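Local coordinates for serpin-ZX (Arabidopsis thaliana, PDB 3LE2), which inhibits target proteases, among them metacaspase-9 and RD21A, by offering a reactive center loop for cleavage and covalent capture, which limits programmed cell death, at residues 27-31 and 194-198; 81-86 and 231-235; 97-101 and 120-124. All coordinates share one frame; numbering follows the deposited sequence.

The three contacts belong to one serpin domain but differ in depth and chemistry. Contact 3 is buried and rests on backbone hydrogen bonds between two parallel strands. Contact 2 is partly buried. There one arginine carries the contact from a loop to a helix end. Contact 1 lies on the surface, where two turns touch through side chains without a clear hydrogen bond between them. Contacts 2 and 3 lie in the same part of the molecule, with nearest atoms about 7 Å apart, and helix 68-83 of one is followed in the chain by strand 93-103 of the other. Contact 1 lies across the chain's centre from both.

Contact 1 (27-31 and 194-198); sequences VSQNS and HLLDG
Q29 and N30 meet L196 and D197 where two type I beta turns come together on the surface of the serpin fold. One turn, S28 to S31, joins helix 5-25 to strand 33-35. The other, L195 to G198, is at the tip of the beta hairpin formed by strands 189-194 and 200-207. Each turn is closed by its own backbone bond, S31 N to S28 O and G198 N to L195 O.

Q29 makes the broadest contact. Its CG lies anti to the backbone N (chi1 -177°), and the chain then runs extended, which carries the amide across to the hairpin. On the way CG touches L196 CB at 3.9 Å. The amide then reaches the backbone of the turn. Q29 NE2 stays 3.7 Å from L196 O, and no clear hydrogen bond forms.

L196 CD1 lies 3.8 Å from Q29 O, so the leucine packs against both the backbone and the side chain of Q29. It also touches P369 and V389, which tie the hairpin tip to other loops of the fold.

N30 points its side chain at the same turn. Its amide is set nearly perpendicular to the D197 carboxylate, with the planes 88° apart. D197 is held within its own loop: its OD1 accepts a hydrogen bond from N199 N. S31 O, in turn, receives a bond from the side chain of Q387. The contact thus joins the loop after helix 5-25 to the hairpin tip by packing of polar and apolar side chains. Q29 OE1 rests 3.2 Å from D197 CB.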
loop_
_atom_site.group_PDB
_atom_site.type_symbol
_atom_site.label_atom_id
_atom_site.label_comp_id
_atom_site.label_asym_id
_atom_site.label_seq_id
_atom_site.Cartn_x
_atom_site.Cartn_y
_atom_site.Cartn_z
ATOM N N VAL A 27 5.091 5.417 -14.566
ATOM C CA VAL A 27 3.982 6.336 -14.816
ATOM C C VAL A 27 4.508 7.691 -15.263
ATOM O O VAL A 27 5.707 7.958 -15.167
ATOM C CB VAL A 27 3.026 6.469 -13.608
ATOM C CG1 VAL A 27 2.427 5.108 -13.256
ATOM C CG2 VAL A 27 3.736 7.096 -12.412
ATOM N N SER A 28 3.620 8.531 -15.782
ATOM C CA SER A 28 4.027 9.851 -16.244
ATOM C C SER A 28 4.435 10.765 -15.086
ATOM O O SER A 28 4.076 10.533 -13.927
ATOM C CB SER A 28 2.896 10.514 -17.034
ATOM O OG SER A 28 1.906 10.959 -16.139
ATOM N N GLN A 29 5.155 11.826 -15.424
ATOM C CA GLN A 29 5.687 12.764 -14.446
ATOM C C GLN A 29 4.669 13.188 -13.392
ATOM O O GLN A 29 4.970 13.230 -12.194
ATOM C CB GLN A 29 6.214 14.011 -15.151
ATOM C CG GLN A 29 6.851 14.990 -14.206
ATOM C CD GLN A 29 7.509 16.134 -14.930
ATOM O OE1 GLN A 29 6.887 16.791 -15.766
ATOM N NE2 GLN A 29 8.775 16.384 -14.617
ATOM N N ASN A 30 3.470 13.516 -13.847
ATOM C CA ASN A 30 2.449 14.081 -12.981
ATOM C C ASN A 30 1.377 13.078 -12.569
ATOM O O ASN A 30 0.277 13.469 -12.200
ATOM C CB ASN A 30 1.809 15.304 -13.651
ATOM C CG ASN A 30 2.820 16.423 -13.929
ATOM O OD1 ASN A 30 2.694 17.165 -14.908
ATOM N ND2 ASN A 30 3.833 16.539 -13.071
ATOM N N SER A 31 1.707 11.788 -12.618
ATOM C CA SER A 31 0.762 10.732 -12.232
ATOM C C SER A 31 0.883 10.363 -10.761
ATOM O O SER A 31 1.917 9.875 -10.330
ATOM C CB SER A 31 0.981 9.457 -13.065
ATOM O OG SER A 31 0.706 9.665 -14.441
ATOM N N HIS A 194 2.892 23.347 -6.561
ATOM C CA HIS A 194 3.922 23.455 -7.587
ATOM C C HIS A 194 4.186 22.094 -8.212
ATOM O O HIS A 194 4.745 21.196 -7.564
ATOM C CB HIS A 194 5.224 24.049 -7.008
ATOM C CG HIS A 194 5.061 25.434 -6.462
ATOM N ND1 HIS A 194 4.484 25.688 -5.237
ATOM C CD2 HIS A 194 5.378 26.642 -6.984
ATOM C CE1 HIS A 194 4.452 26.991 -5.026
ATOM N NE2 HIS A 194 4.991 27.593 -6.070
ATOM N N LEU A 195 3.774 21.951 -9.469
ATOM C CA LEU A 195 3.945 20.714 -10.225
ATOM C C LEU A 195 5.409 20.490 -10.612
ATOM O O LEU A 195 6.178 21.438 -10.739
ATOM C CB LEU A 195 3.082 20.755 -11.480
ATOM C CG LEU A 195 1.753 20.001 -11.571
ATOM C CD1 LEU A 195 0.950 20.016 -10.294
ATOM C CD2 LEU A 195 0.928 20.586 -12.720
ATOM N N LEU A 196 5.792 19.232 -10.801
ATOM C CA LEU A 196 7.155 18.903 -11.214
ATOM C C LEU A 196 7.504 19.454 -12.611
ATOM O O LEU A 196 8.670 19.722 -12.912
ATOM C CB LEU A 196 7.372 17.383 -11.172
ATOM C CG LEU A 196 7.383 16.711 -9.792
ATOM C CD1 LEU A 196 7.326 15.180 -9.911
ATOM C CD2 LEU A 196 8.604 17.158 -8.984
ATOM N N ASP A 197 6.501 19.609 -13.467
ATOM C CA ASP A 197 6.748 20.132 -14.813
ATOM C C ASP A 197 7.019 21.643 -14.827
ATOM O O ASP A 197 7.116 22.248 -15.893
ATOM C CB ASP A 197 5.611 19.763 -15.786
ATOM C CG ASP A 197 4.291 20.414 -15.429
ATOM O OD1 ASP A 197 4.275 21.308 -14.553
ATOM O OD2 ASP A 197 3.261 20.028 -16.033
ATOM N N GLY A 198 7.135 22.247 -13.649
ATOM C CA GLY A 198 7.448 23.663 -13.559
ATOM C C GLY A 198 6.249 24.586 -13.384
ATOM O O GLY A 198 6.399 25.718 -12.926
#

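Contact 2 (81-86 and 231-235)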
loop_
_atom_site.group_PDB
_atom_site.type_symbol
_atom_site.label_atom_id
_atom_site.label_comp_id
_atom_site.label_asym_id
_atom_site.label_seq_id
_atom_site.Cartn_x
_atom_site.Cartn_y
_atom_site.Cartn_z
ATOM N N ALA A 81 -4.601 -9.786 10.283
ATOM C CA ALA A 81 -5.088 -9.042 11.440
ATOM C C ALA A 81 -4.924 -7.549 11.178
ATOM O O ALA A 81 -5.714 -6.729 11.649
ATOM C CB ALA A 81 -4.345 -9.448 12.723
ATOM N N VAL A 82 -3.879 -7.205 10.434
ATOM C CA VAL A 82 -3.595 -5.815 10.111
ATOM C C VAL A 82 -4.561 -5.340 9.021
ATOM O O VAL A 82 -4.983 -4.189 9.009
ATOM C CB VAL A 82 -2.140 -5.644 9.640
ATOM C CG1 VAL A 82 -1.929 -4.257 8.995
ATOM C CG2 VAL A 82 -1.178 -5.859 10.808
ATOM N N LEU A 83 -4.926 -6.247 8.123
ATOM C CA LEU A 83 -5.769 -5.905 6.986
ATOM C C LEU A 83 -7.259 -6.049 7.285
ATOM O O LEU A 83 -8.081 -5.688 6.463
ATOM C CB LEU A 83 -5.397 -6.751 5.770
ATOM C CG LEU A 83 -4.046 -6.403 5.153
ATOM C CD1 LEU A 83 -3.880 -7.055 3.800
ATOM C CD2 LEU A 83 -3.886 -4.884 5.058
ATOM N N ALA A 84 -7.587 -6.569 8.464
ATOM C CA ALA A 84 -8.971 -6.757 8.877
ATOM C C ALA A 84 -9.684 -5.421 8.973
ATOM O O ALA A 84 -9.069 -4.409 9.280
ATOM C CB ALA A 84 -9.027 -7.480 10.232
ATOM N N ASP A 85 -10.987 -5.424 8.719
ATOM C CA ASP A 85 -11.799 -4.226 8.879
ATOM C C ASP A 85 -11.846 -3.816 10.352
ATOM O O ASP A 85 -11.958 -4.656 11.247
ATOM C CB ASP A 85 -13.214 -4.494 8.367
ATOM C CG ASP A 85 -14.094 -3.262 8.419
ATOM O OD1 ASP A 85 -13.559 -2.131 8.488
ATOM O OD2 ASP A 85 -15.330 -3.430 8.387
ATOM N N GLY A 86 -11.759 -2.523 10.614
ATOM C CA GLY A 86 -11.772 -2.076 11.987
ATOM C C GLY A 86 -13.037 -1.332 12.325
ATOM O O GLY A 86 -13.241 -0.944 13.472
ATOM N N GLN A 231 -12.132 1.158 19.467
ATOM C CA GLN A 231 -11.818 -0.049 20.231
ATOM C C GLN A 231 -10.878 -0.955 19.458
ATOM O O GLN A 231 -10.516 -2.043 19.915
ATOM C CB GLN A 231 -13.091 -0.816 20.588
ATOM C CG GLN A 231 -14.109 0.013 21.340
ATOM C CD GLN A 231 -13.482 0.800 22.473
ATOM O OE1 GLN A 231 -13.183 1.989 22.325
ATOM N NE2 GLN A 231 -13.272 0.142 23.610
ATOM N N ASP A 232 -10.498 -0.503 18.273
ATOM C CA ASP A 232 -9.530 -1.219 17.466
ATOM C C ASP A 232 -8.175 -1.128 18.166
ATOM O O ASP A 232 -7.762 -0.048 18.596
ATOM C CB ASP A 232 -9.467 -0.596 16.068
ATOM C CG ASP A 232 -8.794 -1.493 15.057
ATOM O OD1 ASP A 232 -8.084 -2.444 15.462
ATOM O OD2 ASP A 232 -8.979 -1.239 13.848
ATOM N N LYS A 233 -7.498 -2.265 18.299
ATOM C CA LYS A 233 -6.174 -2.313 18.927
ATOM C C LYS A 233 -5.088 -1.755 18.003
ATOM O O LYS A 233 -4.057 -1.253 18.457
ATOM C CB LYS A 233 -5.811 -3.753 19.290
ATOM C CG LYS A 233 -6.580 -4.349 20.462
ATOM C CD LYS A 233 -5.804 -5.532 21.044
ATOM C CE LYS A 233 -6.395 -6.035 22.353
ATOM N NZ LYS A 233 -5.498 -7.040 22.998
ATOM N N ARG A 234 -5.314 -1.866 16.700
ATOM C CA ARG A 234 -4.346 -1.371 15.738
ATOM C C ARG A 234 -4.271 0.145 15.781
ATOM O O ARG A 234 -5.253 0.820 16.088
ATOM C CB ARG A 234 -4.682 -1.884 14.345
ATOM C CG ARG A 234 -4.660 -3.403 14.294
ATOM C CD ARG A 234 -5.407 -3.961 13.106
ATOM N NE ARG A 234 -6.783 -3.489 13.042
ATOM C CZ ARG A 234 -7.535 -3.603 11.955
ATOM N NH1 ARG A 234 -7.023 -4.169 10.875
ATOM N NH2 ARG A 234 -8.784 -3.159 11.941
ATOM N N GLN A 235 -3.087 0.675 15.517
ATOM C CA GLN A 235 -2.915 2.113 15.428
ATOM C C GLN A 235 -2.397 2.483 14.042
ATOM O O GLN A 235 -1.227 2.259 13.721
ATOM C CB GLN A 235 -1.954 2.628 16.508
ATOM C CG GLN A 235 -1.644 4.133 16.357
ATOM C CD GLN A 235 -2.902 4.998 16.423
ATOM O OE1 GLN A 235 -3.316 5.616 15.435
ATOM N NE2 GLN A 235 -3.524 5.031 17.598
#
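At the C-terminal end of helix 68-83, R234 reaches in from the loop between strands 220-226 and 236-243 and grips a backbone carbonyl. Both terminal nitrogens bond to A84 O, NH1 at 2.6 Å and NH2 at 3.0 Å. They come from the same face of the carbonyl, and the oxygen lies close to the guanidinium plane. A81 O and V82 O also lie near NH1. This cluster of carbonyls at a helix end would probably favour the positive charge.

D232 holds the guanidinium side-on, at its NE/NH2 edge. The bond from R234 NE to D232 OD1 is 2.9 Å long and nearly straight (172°), and it uses the syn lone pair of OD1. NH2 forms a salt bridge with D232 OD2 at 2.7 Å. This side-on pair fixes the rotation of the group. OD1 also accepts from the backbone N of R234, which closes an Asx turn, so D232 shapes the loop and positions the arginine. The bend at chi3 (-55°) turns the guanidinium toward both partners. G86 CA packs at its edge, 3.2 Å from R234 NH2.

Around the contact, V82 and R234 both touch E376 of strand 370-376, whose carboxylate accepts from Q235 N. After the helix, G86 pairs by backbone with P92, just before strand 93-103.

Contact 3 (97-101 and 120-124)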
loop_
_atom_site.group_PDB
_atom_site.type_symbol
_atom_site.label_atom_id
_atom_site.label_comp_id
_atom_site.label_asym_id
_atom_site.label_seq_id
_atom_site.Cartn_x
_atom_site.Cartn_y
_atom_site.Cartn_z
ATOM N N ALA A 97 -9.840 -7.658 -1.314
ATOM C CA ALA A 97 -10.228 -8.584 -2.363
ATOM C C ALA A 97 -8.988 -9.355 -2.780
ATOM O O ALA A 97 -7.976 -8.769 -3.162
ATOM C CB ALA A 97 -10.826 -7.846 -3.554
ATOM N N ASN A 98 -9.080 -10.674 -2.722
ATOM C CA ASN A 98 -7.919 -11.501 -2.960
ATOM C C ASN A 98 -8.263 -12.826 -3.642
ATOM O O ASN A 98 -8.946 -13.683 -3.072
ATOM C CB ASN A 98 -7.199 -11.725 -1.631
ATOM C CG ASN A 98 -5.840 -12.295 -1.817
ATOM O OD1 ASN A 98 -5.124 -11.929 -2.751
ATOM N ND2 ASN A 98 -5.473 -13.222 -0.954
ATOM N N GLY A 99 -7.801 -12.997 -4.874
ATOM C CA GLY A 99 -8.205 -14.164 -5.640
ATOM C C GLY A 99 -7.258 -14.573 -6.749
ATOM O O GLY A 99 -6.450 -13.771 -7.227
ATOM N N ALA A 100 -7.363 -15.839 -7.149
ATOM C CA ALA A 100 -6.598 -16.366 -8.267
ATOM C C ALA A 100 -7.517 -17.056 -9.274
ATOM O O ALA A 100 -8.440 -17.769 -8.904
ATOM C CB ALA A 100 -5.545 -17.342 -7.762
ATOM N N TRP A 101 -7.255 -16.830 -10.550
ATOM C CA TRP A 101 -7.998 -17.480 -11.616
ATOM C C TRP A 101 -7.017 -18.149 -12.557
ATOM O O TRP A 101 -5.980 -17.584 -12.907
ATOM C CB TRP A 101 -8.832 -16.458 -12.407
ATOM C CG TRP A 101 -10.147 -16.052 -11.758
ATOM C CD1 TRP A 101 -11.407 -16.470 -12.112
ATOM C CD2 TRP A 101 -10.323 -15.150 -10.654
ATOM N NE1 TRP A 101 -12.350 -15.885 -11.294
ATOM C CE2 TRP A 101 -11.712 -15.068 -10.396
ATOM C CE3 TRP A 101 -9.441 -14.399 -9.863
ATOM C CZ2 TRP A 101 -12.235 -14.267 -9.384
ATOM C CZ3 TRP A 101 -9.962 -13.611 -8.861
ATOM C CH2 TRP A 101 -11.347 -13.554 -8.626
ATOM N N TYR A 120 -5.032 -17.538 3.813
ATOM C CA TYR A 120 -5.077 -16.334 2.993
ATOM C C TYR A 120 -6.472 -15.769 2.770
ATOM O O TYR A 120 -6.611 -14.617 2.360
ATOM C CB TYR A 120 -4.385 -16.587 1.649
ATOM C CG TYR A 120 -2.904 -16.839 1.783
ATOM C CD1 TYR A 120 -2.020 -15.792 1.962
ATOM C CD2 TYR A 120 -2.394 -18.125 1.742
ATOM C CE1 TYR A 120 -0.668 -16.017 2.091
ATOM C CE2 TYR A 120 -1.055 -18.359 1.862
ATOM C CZ TYR A 120 -0.191 -17.302 2.045
ATOM O OH TYR A 120 1.159 -17.525 2.182
ATOM N N LYS A 121 -7.497 -16.573 3.045
ATOM C CA LYS A 121 -8.873 -16.157 2.800
ATOM C C LYS A 121 -9.014 -15.682 1.358
ATOM O O LYS A 121 -9.610 -14.640 1.075
ATOM C CB LYS A 121 -9.288 -15.071 3.792
ATOM C CG LYS A 121 -9.202 -15.551 5.234
ATOM C CD LYS A 121 -9.599 -14.480 6.232
ATOM C CE LYS A 121 -8.844 -14.665 7.546
ATOM N NZ LYS A 121 -8.702 -16.106 7.916
ATOM N N ALA A 122 -8.458 -16.478 0.452
ATOM C CA ALA A 122 -8.317 -16.107 -0.943
ATOM C C ALA A 122 -9.076 -17.093 -1.812
ATOM O O ALA A 122 -8.986 -18.301 -1.612
ATOM C CB ALA A 122 -6.837 -16.080 -1.330
ATOM N N ALA A 123 -9.839 -16.573 -2.763
ATOM C CA ALA A 123 -10.612 -17.413 -3.668
ATOM C C ALA A 123 -9.696 -18.013 -4.714
ATOM O O ALA A 123 -8.651 -17.460 -5.018
ATOM C CB ALA A 123 -11.696 -16.593 -4.341
ATOM N N SER A 124 -10.086 -19.144 -5.274
ATOM C CA SER A 124 -9.366 -19.687 -6.419
ATOM C C SER A 124 -10.398 -20.270 -7.352
ATOM O O SER A 124 -11.302 -20.981 -6.913
ATOM C CB SER A 124 -8.347 -20.750 -5.998
ATOM O OG SER A 124 -8.900 -21.675 -5.075
#
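This is a buried parallel strand pairing, where N98, G99 and A100 meet A122, A123 and S124 in the large central sheet of the serpin fold, sheet A. Strand 93-103, helix 110-119 and strand 123-127 form a beta-alpha-beta unit, and the contact joins its two strands at the start of the second. On its other side, strand 93-103 pairs with strand 167-176.

Two backbone bonds set the register. A123 N gives to N98 O at 3.0 Å, and A123 O accepts from A100 N at 3.0 Å. A123 is thus bound through both its N and its O to residues on either side of G99, as a parallel pairing requires. CA-H...O contacts add to this, with S124 CA 3.3 Å from A100 O.

The two faces of the sheet are built differently. On the face of G99 and A123, the W101 ring folds back over the glycine, with W101 CZ3 3.7 Å from G99 CA. Helix 129-147 lies on this side: its W143 meets W101 edge-to-face and also touches A123. On the other face, S124 packs on K113 and L116 of helix 110-119, while A100 touches F169 of strand 167-176. Y120, just before the second strand, turns its ring toward helix 37-49 and bonds through OH to N72.

N98 has more surface buried here than any other residue of the two segments. With chi1 at -167°, CG stands opposite the backbone N, and the amide swings toward the loop ahead of the second strand. N98 OD1 bonds to N171 ND2, and V42 and I46 of helix 37-49 pack against the side chain. The other end of the amide is tight against an alanine methyl, with N98 ND2 3.2 Å from A122 CB.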